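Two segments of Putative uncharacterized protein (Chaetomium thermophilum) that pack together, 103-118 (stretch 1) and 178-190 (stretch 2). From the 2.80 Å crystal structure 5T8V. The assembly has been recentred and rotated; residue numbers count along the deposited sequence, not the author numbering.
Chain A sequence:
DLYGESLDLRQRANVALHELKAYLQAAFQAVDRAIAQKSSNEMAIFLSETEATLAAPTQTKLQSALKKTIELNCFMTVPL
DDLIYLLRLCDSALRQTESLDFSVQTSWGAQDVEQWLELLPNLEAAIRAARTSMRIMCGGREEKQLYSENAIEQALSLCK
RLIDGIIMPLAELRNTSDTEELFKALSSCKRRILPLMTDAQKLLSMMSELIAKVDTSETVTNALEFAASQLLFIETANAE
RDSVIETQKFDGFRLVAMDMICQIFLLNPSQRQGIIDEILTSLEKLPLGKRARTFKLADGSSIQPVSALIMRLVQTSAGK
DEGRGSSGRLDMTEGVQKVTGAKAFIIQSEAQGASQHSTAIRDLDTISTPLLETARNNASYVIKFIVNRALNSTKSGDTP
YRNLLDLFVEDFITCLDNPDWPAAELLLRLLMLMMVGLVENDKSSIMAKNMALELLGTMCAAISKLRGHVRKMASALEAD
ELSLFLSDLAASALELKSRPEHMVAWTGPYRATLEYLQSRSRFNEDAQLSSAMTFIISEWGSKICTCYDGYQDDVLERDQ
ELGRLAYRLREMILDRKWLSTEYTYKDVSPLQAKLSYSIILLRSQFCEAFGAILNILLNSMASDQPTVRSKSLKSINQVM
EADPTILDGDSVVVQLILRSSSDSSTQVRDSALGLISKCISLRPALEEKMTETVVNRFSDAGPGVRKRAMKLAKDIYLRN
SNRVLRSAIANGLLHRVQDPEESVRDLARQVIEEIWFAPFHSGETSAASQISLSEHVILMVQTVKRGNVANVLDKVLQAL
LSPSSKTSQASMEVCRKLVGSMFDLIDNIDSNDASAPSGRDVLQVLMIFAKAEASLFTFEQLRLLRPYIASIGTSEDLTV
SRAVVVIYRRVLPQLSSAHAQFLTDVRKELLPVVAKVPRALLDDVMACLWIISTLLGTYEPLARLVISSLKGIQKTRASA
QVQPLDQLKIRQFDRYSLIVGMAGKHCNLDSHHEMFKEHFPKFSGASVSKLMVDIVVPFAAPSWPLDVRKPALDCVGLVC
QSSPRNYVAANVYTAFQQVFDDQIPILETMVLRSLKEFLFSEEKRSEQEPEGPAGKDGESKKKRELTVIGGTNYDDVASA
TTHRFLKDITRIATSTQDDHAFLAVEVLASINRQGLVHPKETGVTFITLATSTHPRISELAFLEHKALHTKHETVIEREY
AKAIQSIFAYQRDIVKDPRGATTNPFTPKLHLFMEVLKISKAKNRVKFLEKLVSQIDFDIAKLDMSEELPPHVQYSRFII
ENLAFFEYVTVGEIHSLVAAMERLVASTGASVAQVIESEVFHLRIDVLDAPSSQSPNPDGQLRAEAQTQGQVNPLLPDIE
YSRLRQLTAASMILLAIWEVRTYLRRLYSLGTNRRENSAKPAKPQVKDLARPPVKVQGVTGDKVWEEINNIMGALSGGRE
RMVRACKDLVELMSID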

ATOM      1  N   SER A 103     -14.525  46.874  37.006  1.00 29.38           N
ATOM      2  CA  SER A 103     -13.618  46.021  36.255  1.00 30.54           C
ATOM      3  C   SER A 103     -12.221  46.037  36.867  1.00 31.87           C
ATOM      4  O   SER A 103     -11.793  47.019  37.481  1.00 32.71           O
ATOM      5  CB  SER A 103     -13.551  46.469  34.795  1.00 32.63           C
ATOM      6  OG  SER A 103     -13.124  47.816  34.692  1.00 35.47           O
ATOM      7  N   VAL A 104     -11.516  44.928  36.699  1.00 29.50           N
ATOM      8  CA  VAL A 104     -10.127  44.802  37.121  1.00 30.84           C
ATOM      9  C   VAL A 104      -9.230  45.132  35.939  1.00 33.85           C
ATOM     10  O   VAL A 104      -9.533  44.779  34.793  1.00 33.61           O
ATOM     11  CB  VAL A 104      -9.848  43.385  37.658  1.00 29.63           C
ATOM     12  CG1 VAL A 104      -8.348  43.126  37.789  1.00 31.26           C
ATOM     13  CG2 VAL A 104     -10.531  43.187  38.999  1.00 28.05           C
ATOM     14  N   GLN A 105      -8.121  45.810  36.216  1.00 53.07           N
ATOM     15  CA  GLN A 105      -7.140  46.164  35.201  1.00 56.00           C
ATOM     16  C   GLN A 105      -5.808  45.506  35.527  1.00 56.60           C
ATOM     17  O   GLN A 105      -5.361  45.518  36.677  1.00 56.29           O
ATOM     18  CB  GLN A 105      -6.970  47.684  35.108  1.00 59.46           C
ATOM     19  CG  GLN A 105      -8.094  48.386  34.361  1.00 61.28           C
ATOM     20  CD  GLN A 105      -8.124  48.027  32.888  1.00 64.35           C
ATOM     21  OE1 GLN A 105      -7.320  47.223  32.415  1.00 66.11           O
ATOM     22  NE2 GLN A 105      -9.055  48.623  32.153  1.00 65.81           N
ATOM     23  N   THR A 106      -5.175  44.929  34.503  1.00 52.79           N
ATOM     24  CA  THR A 106      -3.905  44.242  34.709  1.00 55.42           C
ATOM     25  C   THR A 106      -2.834  45.191  35.224  1.00 58.99           C
ATOM     26  O   THR A 106      -1.945  44.775  35.976  1.00 60.22           O
ATOM     27  CB  THR A 106      -3.444  43.586  33.408  1.00 56.37           C
ATOM     28  OG1 THR A 106      -3.308  44.583  32.388  1.00 59.07           O
ATOM     29  CG2 THR A 106      -4.445  42.532  32.958  1.00 53.50           C
ATOM     30  N   SER A 107      -2.899  46.465  34.834  1.00 58.05           N
ATOM     31  CA  SER A 107      -1.922  47.443  35.297  1.00 58.95           C
ATOM     32  C   SER A 107      -1.993  47.673  36.801  1.00 57.21           C
ATOM     33  O   SER A 107      -1.009  48.130  37.390  1.00 59.26           O
ATOM     34  CB  SER A 107      -2.130  48.772  34.569  1.00 61.50           C
ATOM     35  OG  SER A 107      -1.304  49.782  35.120  1.00 64.36           O
ATOM     36  N   TRP A 108      -3.127  47.369  37.430  1.00 48.05           N
ATOM     37  CA  TRP A 108      -3.339  47.687  38.838  1.00 47.44           C
ATOM     38  C   TRP A 108      -2.218  47.172  39.730  1.00 48.34           C
ATOM     39  O   TRP A 108      -1.532  46.206  39.384  1.00 48.86           O
ATOM     40  CB  TRP A 108      -4.680  47.109  39.314  1.00 44.77           C
ATOM     41  CG  TRP A 108      -5.860  47.999  39.048  1.00 43.80           C
ATOM     42  CD1 TRP A 108      -5.855  49.205  38.407  1.00 45.68           C
ATOM     43  CD2 TRP A 108      -7.220  47.754  39.427  1.00 41.03           C
ATOM     44  NE1 TRP A 108      -7.127  49.723  38.363  1.00 44.80           N
ATOM     45  CE2 TRP A 108      -7.982  48.851  38.982  1.00 41.92           C
ATOM     46  CE3 TRP A 108      -7.867  46.711  40.099  1.00 37.99           C
ATOM     47  CZ2 TRP A 108      -9.356  48.938  39.186  1.00 40.25           C
ATOM     48  CZ3 TRP A 108      -9.231  46.799  40.301  1.00 36.56           C
ATOM     49  CH2 TRP A 108      -9.962  47.904  39.845  1.00 37.84           C
ATOM     50  N   GLY A 109      -2.029  47.821  40.879  1.00 50.64           N
ATOM     51  CA  GLY A 109      -1.079  47.388  41.872  1.00 52.81           C
ATOM     52  C   GLY A 109      -1.759  46.826  43.107  1.00 52.62           C
ATOM     53  O   GLY A 109      -2.979  46.667  43.169  1.00 51.45           O
ATOM     54  N   ALA A 110      -0.934  46.533  44.113  1.00 62.39           N
ATOM     55  CA  ALA A 110      -1.441  45.888  45.317  1.00 61.27           C
ATOM     56  C   ALA A 110      -2.414  46.769  46.090  1.00 60.41           C
ATOM     57  O   ALA A 110      -3.150  46.252  46.937  1.00 59.73           O
ATOM     58  CB  ALA A 110      -0.277  45.480  46.217  1.00 63.90           C
ATOM     59  N   GLN A 111      -2.438  48.077  45.828  1.00 59.96           N
ATOM     60  CA  GLN A 111      -3.354  48.969  46.527  1.00 60.35           C
ATOM     61  C   GLN A 111      -4.607  49.294  45.727  1.00 57.55           C
ATOM     62  O   GLN A 111      -5.630  49.643  46.327  1.00 55.58           O
ATOM     63  CB  GLN A 111      -2.648  50.278  46.901  1.00 64.49           C
ATOM     64  CG  GLN A 111      -3.491  51.179  47.794  1.00 66.13           C
ATOM     65  CD  GLN A 111      -2.693  52.305  48.419  1.00 69.52           C
ATOM     66  OE1 GLN A 111      -1.497  52.452  48.166  1.00 71.13           O
ATOM     67  NE2 GLN A 111      -3.355  53.106  49.247  1.00 70.73           N
ATOM     68  N   ASP A 112      -4.557  49.191  44.397  1.00 48.58           N
ATOM     69  CA  ASP A 112      -5.767  49.372  43.603  1.00 46.58           C
ATOM     70  C   ASP A 112      -6.806  48.311  43.937  1.00 42.72           C
ATOM     71  O   ASP A 112      -8.013  48.573  43.861  1.00 40.94           O
ATOM     72  CB  ASP A 112      -5.428  49.335  42.113  1.00 48.06           C
ATOM     73  CG  ASP A 112      -4.375  50.356  41.730  1.00 51.67           C
ATOM     74  OD1 ASP A 112      -3.171  50.031  41.812  1.00 53.35           O
ATOM     75  OD2 ASP A 112      -4.749  51.486  41.347  1.00 52.91           O
ATOM     76  N   VAL A 113      -6.359  47.111  44.318  1.00 40.47           N
ATOM     77  CA  VAL A 113      -7.291  46.058  44.699  1.00 38.78           C
ATOM     78  C   VAL A 113      -7.920  46.339  46.056  1.00 38.19           C
ATOM     79  O   VAL A 113      -8.995  45.811  46.353  1.00 36.35           O
ATOM     80  CB  VAL A 113      -6.600  44.680  44.712  1.00 38.81           C
ATOM     81  CG1 VAL A 113      -5.817  44.455  43.421  1.00 38.78           C
ATOM     82  CG2 VAL A 113      -5.695  44.535  45.927  1.00 41.41           C
ATOM     83  N   GLU A 114      -7.267  47.138  46.902  1.00 50.91           N
ATOM     84  CA  GLU A 114      -7.880  47.523  48.168  1.00 51.07           C
ATOM     85  C   GLU A 114      -9.043  48.480  47.938  1.00 49.61           C
ATOM     86  O   GLU A 114     -10.110  48.328  48.544  1.00 48.28           O
ATOM     87  CB  GLU A 114      -6.844  48.161  49.089  1.00 54.26           C
ATOM     88  CG  GLU A 114      -7.368  48.443  50.488  1.00 57.02           C
ATOM     89  CD  GLU A 114      -6.569  49.507  51.212  1.00 62.35           C
ATOM     90  OE1 GLU A 114      -5.448  49.831  50.764  1.00 64.44           O
ATOM     91  OE2 GLU A 114      -7.072  50.024  52.233  1.00 63.87           O
ATOM     92  N   GLN A 115      -8.849  49.478  47.075  1.00 49.96           N
ATOM     93  CA  GLN A 115      -9.946  50.360  46.700  1.00 50.78           C
ATOM     94  C   GLN A 115     -11.014  49.608  45.917  1.00 48.05           C
ATOM     95  O   GLN A 115     -12.196  49.968  45.977  1.00 48.20           O
ATOM     96  CB  GLN A 115      -9.405  51.534  45.886  1.00 54.92           C
ATOM     97  CG  GLN A 115     -10.468  52.410  45.242  1.00 56.90           C
ATOM     98  CD  GLN A 115      -9.880  53.654  44.603  1.00 61.27           C
ATOM     99  OE1 GLN A 115      -9.046  54.338  45.201  1.00 64.99           O
ATOM    100  NE2 GLN A 115     -10.304  53.949  43.379  1.00 60.94           N
ATOM    101  N   TRP A 116     -10.620  48.563  45.187  1.00 38.42           N
ATOM    102  CA  TRP A 116     -11.590  47.754  44.456  1.00 34.23           C
ATOM    103  C   TRP A 116     -12.425  46.903  45.406  1.00 31.68           C
ATOM    104  O   TRP A 116     -13.627  46.716  45.187  1.00 30.66           O
ATOM    105  CB  TRP A 116     -10.859  46.875  43.441  1.00 33.71           C
ATOM    106  CG  TRP A 116     -11.752  45.989  42.626  1.00 32.10           C
ATOM    107  CD1 TRP A 116     -12.559  46.369  41.594  1.00 32.22           C
ATOM    108  CD2 TRP A 116     -11.917  44.573  42.765  1.00 30.91           C
ATOM    109  NE1 TRP A 116     -13.220  45.278  41.086  1.00 31.39           N
ATOM    110  CE2 TRP A 116     -12.843  44.164  41.788  1.00 30.38           C
ATOM    111  CE3 TRP A 116     -11.373  43.612  43.622  1.00 31.69           C
ATOM    112  CZ2 TRP A 116     -13.239  42.835  41.645  1.00 29.54           C
ATOM    113  CZ3 TRP A 116     -11.766  42.295  43.478  1.00 30.80           C
ATOM    114  CH2 TRP A 116     -12.689  41.919  42.497  1.00 29.53           C
ATOM    115  N   LEU A 117     -11.806  46.391  46.472  1.00 25.66           N
ATOM    116  CA  LEU A 117     -12.491  45.503  47.404  1.00 24.90           C
ATOM    117  C   LEU A 117     -13.606  46.201  48.170  1.00 24.92           C
ATOM    118  O   LEU A 117     -14.442  45.520  48.773  1.00 24.23           O
ATOM    119  CB  LEU A 117     -11.486  44.911  48.393  1.00 25.92           C
ATOM    120  CG  LEU A 117     -10.647  43.748  47.867  1.00 25.76           C
ATOM    121  CD1 LEU A 117      -9.322  43.661  48.597  1.00 27.45           C
ATOM    122  CD2 LEU A 117     -11.412  42.452  48.014  1.00 24.56           C
ATOM    123  N   GLU A 118     -13.635  47.532  48.173  1.00 40.77           N
ATOM    124  CA  GLU A 118     -14.688  48.254  48.875  1.00 42.64           C
ATOM    125  C   GLU A 118     -15.993  48.292  48.093  1.00 40.03           C
ATOM    126  O   GLU A 118     -17.035  48.613  48.674  1.00 39.60           O
ATOM    127  CB  GLU A 118     -14.219  49.676  49.185  1.00 46.48           C
ATOM    128  CG  GLU A 118     -12.925  49.717  49.987  1.00 50.42           C
ATOM    129  CD  GLU A 118     -12.575  51.109  50.472  1.00 56.01           C
ATOM    130  OE1 GLU A 118     -11.421  51.314  50.903  1.00 57.97           O
ATOM    131  OE2 GLU A 118     -13.452  51.998  50.422  1.00 58.44           O
ATOM    132  N   ASP A 178       5.323  41.289  34.828  1.00 96.88           N
ATOM    133  CA  ASP A 178       4.579  42.492  34.473  1.00 95.20           C
ATOM    134  C   ASP A 178       3.335  42.654  35.340  1.00 90.76           C
ATOM    135  O   ASP A 178       2.960  43.781  35.685  1.00 89.88           O
ATOM    136  CB  ASP A 178       4.199  42.444  32.991  1.00 96.14           C
ATOM    137  CG  ASP A 178       3.743  43.788  32.458  1.00 96.94           C
ATOM    138  OD1 ASP A 178       3.045  44.519  33.192  1.00 96.63           O
ATOM    139  OD2 ASP A 178       4.087  44.113  31.301  1.00 98.80           O
ATOM    140  N   THR A 179       2.688  41.544  35.704  1.00 53.36           N
ATOM    141  CA  THR A 179       1.479  41.567  36.523  1.00 51.39           C
ATOM    142  C   THR A 179       1.649  40.772  37.814  1.00 47.55           C
ATOM    143  O   THR A 179       0.657  40.348  38.415  1.00 46.30           O
ATOM    144  CB  THR A 179       0.289  41.031  35.723  1.00 53.86           C
ATOM    145  OG1 THR A 179       0.548  39.682  35.313  1.00 56.08           O
ATOM    146  CG2 THR A 179       0.041  41.894  34.491  1.00 56.06           C
ATOM    147  N   GLU A 180       2.891  40.570  38.255  1.00 74.13           N
ATOM    148  CA  GLU A 180       3.152  39.804  39.471  1.00 71.25           C
ATOM    149  C   GLU A 180       2.409  40.392  40.667  1.00 66.38           C
ATOM    150  O   GLU A 180       1.662  39.690  41.366  1.00 63.79           O
ATOM    151  CB  GLU A 180       4.662  39.776  39.725  1.00 73.28           C
ATOM    152  CG  GLU A 180       5.101  39.021  40.963  1.00 75.10           C
ATOM    153  CD  GLU A 180       6.595  39.140  41.214  1.00 79.24           C
ATOM    154  OE1 GLU A 180       7.104  38.451  42.124  1.00 81.87           O
ATOM    155  OE2 GLU A 180       7.260  39.923  40.499  1.00 80.79           O
ATOM    156  N   GLU A 181       2.599  41.691  40.910  1.00 63.02           N
ATOM    157  CA  GLU A 181       2.050  42.324  42.105  1.00 60.72           C
ATOM    158  C   GLU A 181       0.540  42.134  42.186  1.00 56.72           C
ATOM    159  O   GLU A 181       0.006  41.746  43.232  1.00 55.71           O
ATOM    160  CB  GLU A 181       2.410  43.810  42.111  1.00 61.57           C
ATOM    161  CG  GLU A 181       2.166  44.505  43.439  1.00 61.43           C
ATOM    162  CD  GLU A 181       2.478  45.988  43.384  1.00 62.69           C
ATOM    163  OE1 GLU A 181       2.867  46.475  42.301  1.00 63.37           O
ATOM    164  OE2 GLU A 181       2.334  46.667  44.423  1.00 62.59           O
ATOM    165  N   LEU A 182      -0.167  42.404  41.088  1.00 47.44           N
ATOM    166  CA  LEU A 182      -1.617  42.235  41.082  1.00 43.22           C
ATOM    167  C   LEU A 182      -2.002  40.788  41.369  1.00 39.77           C
ATOM    168  O   LEU A 182      -2.928  40.524  42.149  1.00 37.05           O
ATOM    169  CB  LEU A 182      -2.188  42.687  39.738  1.00 43.22           C
ATOM    170  CG  LEU A 182      -3.681  42.435  39.514  1.00 41.58           C
ATOM    171  CD1 LEU A 182      -4.513  43.033  40.638  1.00 40.90           C
ATOM    172  CD2 LEU A 182      -4.114  43.003  38.172  1.00 41.90           C
ATOM    173  N   PHE A 183      -1.301  39.837  40.747  1.00 35.12           N
ATOM    174  CA  PHE A 183      -1.593  38.427  40.977  1.00 34.46           C
ATOM    175  C   PHE A 183      -1.523  38.092  42.460  1.00 34.58           C
ATOM    176  O   PHE A 183      -2.452  37.501  43.022  1.00 33.13           O
ATOM    177  CB  PHE A 183      -0.624  37.550  40.181  1.00 36.16           C
ATOM    178  CG  PHE A 183      -0.850  36.075  40.364  1.00 35.87           C
ATOM    179  CD1 PHE A 183      -0.369  35.417  41.485  1.00 36.78           C
ATOM    180  CD2 PHE A 183      -1.537  35.344  39.411  1.00 34.93           C
ATOM    181  CE1 PHE A 183      -0.576  34.064  41.656  1.00 36.78           C
ATOM    182  CE2 PHE A 183      -1.745  33.986  39.577  1.00 34.89           C
ATOM    183  CZ  PHE A 183      -1.264  33.347  40.701  1.00 35.84           C
ATOM    184  N   LYS A 184      -0.423  38.464  43.118  1.00 51.55           N
ATOM    185  CA  LYS A 184      -0.288  38.120  44.530  1.00 54.06           C
ATOM    186  C   LYS A 184      -1.278  38.896  45.390  1.00 49.97           C
ATOM    187  O   LYS A 184      -1.749  38.385  46.415  1.00 49.60           O
ATOM    188  CB  LYS A 184       1.152  38.359  44.985  1.00 59.81           C
ATOM    189  CG  LYS A 184       2.168  37.746  44.027  1.00 64.52           C
ATOM    190  CD  LYS A 184       3.503  37.440  44.684  1.00 67.77           C
ATOM    191  CE  LYS A 184       4.441  36.772  43.687  1.00 70.25           C
ATOM    192  NZ  LYS A 184       5.809  36.541  44.228  1.00 73.56           N
ATOM    193  N   ALA A 185      -1.630  40.114  44.973  1.00 35.01           N
ATOM    194  CA  ALA A 185      -2.614  40.902  45.708  1.00 33.82           C
ATOM    195  C   ALA A 185      -3.974  40.211  45.727  1.00 31.65           C
ATOM    196  O   ALA A 185      -4.566  40.013  46.794  1.00 31.19           O
ATOM    197  CB  ALA A 185      -2.720  42.296  45.092  1.00 33.88           C
ATOM    198  N   LEU A 186      -4.491  39.840  44.550  1.00 41.64           N
ATOM    199  CA  LEU A 186      -5.780  39.151  44.494  1.00 39.55           C
ATOM    200  C   LEU A 186      -5.703  37.784  45.167  1.00 40.59           C
ATOM    201  O   LEU A 186      -6.635  37.367  45.878  1.00 40.04           O
ATOM    202  CB  LEU A 186      -6.222  39.009  43.036  1.00 38.48           C
ATOM    203  CG  LEU A 186      -6.565  40.313  42.313  1.00 37.27           C
ATOM    204  CD1 LEU A 186      -6.493  40.129  40.805  1.00 37.03           C
ATOM    205  CD2 LEU A 186      -7.944  40.798  42.725  1.00 34.60           C
ATOM    206  N   SER A 187      -4.596  37.071  44.952  1.00 38.28           N
ATOM    207  CA  SER A 187      -4.382  35.802  45.635  1.00 39.48           C
ATOM    208  C   SER A 187      -4.447  35.969  47.146  1.00 39.97           C
ATOM    209  O   SER A 187      -4.779  35.018  47.862  1.00 40.08           O
ATOM    210  CB  SER A 187      -3.032  35.210  45.224  1.00 43.06           C
ATOM    211  OG  SER A 187      -2.979  34.972  43.827  1.00 43.79           O
ATOM    212  N   SER A 188      -4.134  37.163  47.651  1.00 50.47           N
ATOM    213  CA  SER A 188      -4.205  37.416  49.084  1.00 50.83           C
ATOM    214  C   SER A 188      -5.633  37.601  49.593  1.00 47.81           C
ATOM    215  O   SER A 188      -5.841  37.564  50.811  1.00 49.65           O
ATOM    216  CB  SER A 188      -3.370  38.649  49.435  1.00 53.82           C
ATOM    217  OG  SER A 188      -3.249  38.800  50.839  1.00 57.76           O
ATOM    218  N   CYS A 189      -6.618  37.796  48.705  1.00 36.53           N
ATOM    219  CA  CYS A 189      -8.016  37.953  49.103  1.00 33.76           C
ATOM    220  C   CYS A 189      -8.938  37.039  48.289  1.00 32.45           C
ATOM    221  O   CYS A 189     -10.115  37.366  48.045  1.00 31.83           O
ATOM    222  CB  CYS A 189      -8.452  39.413  48.987  1.00 31.44           C
ATOM    223  SG  CYS A 189      -8.194  40.148  47.363  1.00 30.37           S
ATOM    224  N   LYS A 190      -8.408  35.895  47.850  1.00 35.12           N
ATOM    225  CA  LYS A 190      -9.231  34.775  47.402  1.00 34.25           C
ATOM    226  C   LYS A 190     -10.596  34.732  48.083  1.00 32.89           C
ATOM    227  O   LYS A 190     -11.633  34.772  47.414  1.00 32.09           O
ATOM    228  CB  LYS A 190      -8.532  33.441  47.681  1.00 36.87           C
ATOM    229  CG  LYS A 190      -7.261  33.184  46.913  1.00 38.95           C
ATOM    230  CD  LYS A 190      -6.659  31.854  47.337  1.00 41.30           C
ATOM    231  CE  LYS A 190      -5.399  31.529  46.553  1.00 44.06           C
ATOM    232  NZ  LYS A 190      -4.335  32.547  46.765  1.00 45.42           N
TER

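Stretch 1 begins as an irregular segment and ends in a short helix that includes residues 112-117, whereas stretch 2 is dominated by a helix beginning at Glu-180. The two helices run in broadly the same direction, with an angle of 39° between their axes and a closest approach of 10.3 Å. The backbones come nearest around Gly-109 and Ala-110: the CA atoms of Gly-109 and Leu-182 lie 5.2 Å apart, and those of Ala-110 and Ala-185 5.1 Å. A type I turn from Gln-105 to Trp-108, closed by a bond from Trp-108 N to Gln-105 O (3.0 Å), leads into this close passage. Just beyond it, Gly-109 N donates to Asp-112 OD1 at 2.7 Å, so the Asp-112 side chain ties Gly-109 to the helical segment.

Leu-182 is the centre of the contact and the residue most covered by the opposite stretch. Its CA-to-CB bond points sideways, but with chi1 t and chi2 p the end of the side chain comes nearer to stretch 1. There Leu-182 CD2 meets the turn, 3.2 Å from Gln-105 O and 3.6 Å from Thr-106 O, and lies 4.3 Å from Val-104 CG1. Leu-182 CD1 packs against Val-113 CG1 at 3.4 Å. A branched aliphatic side chain thus reaches both the turn and the helix. Beside the turn, Thr-179 directs its CG2 methyl to within 3.8 Å of Thr-106 O, while its OG1 is hydrogen-bonded elsewhere in the structure.

Small residues suit the close backbone approach. Ala-185 CB points toward stretch 1 and sits 3.8 Å from both Ala-110 CA and Val-113 CG2. Val-113, buried and also directed across the interface, spans successive turns of the partner helix, its CG1 lying 4.3 Å from Leu-186 CD2. Leu-186 CD2 is also 4.2 Å from Trp-116 CZ3, meeting the ring obliquely. At the far end, Leu-117 CD1 rests 3.9 Å from Cys-189 SG, a polarizable thiol well suited to an apolar neighbour.

The one hydrogen bond between the stretches is weak: Ala-110 N donates to Glu-181 OE2 at 3.3 Å. Glu-181 extends toward stretch 1 with chi1 and chi2 both t, bringing its carboxylate to a backbone amide at the exposed margin, where its charge can remain in contact with solvent. In all, 571 Å² is buried, counting both sides, and the contact rests mainly on apolar packing around Leu-182, Val-113 and Ala-185.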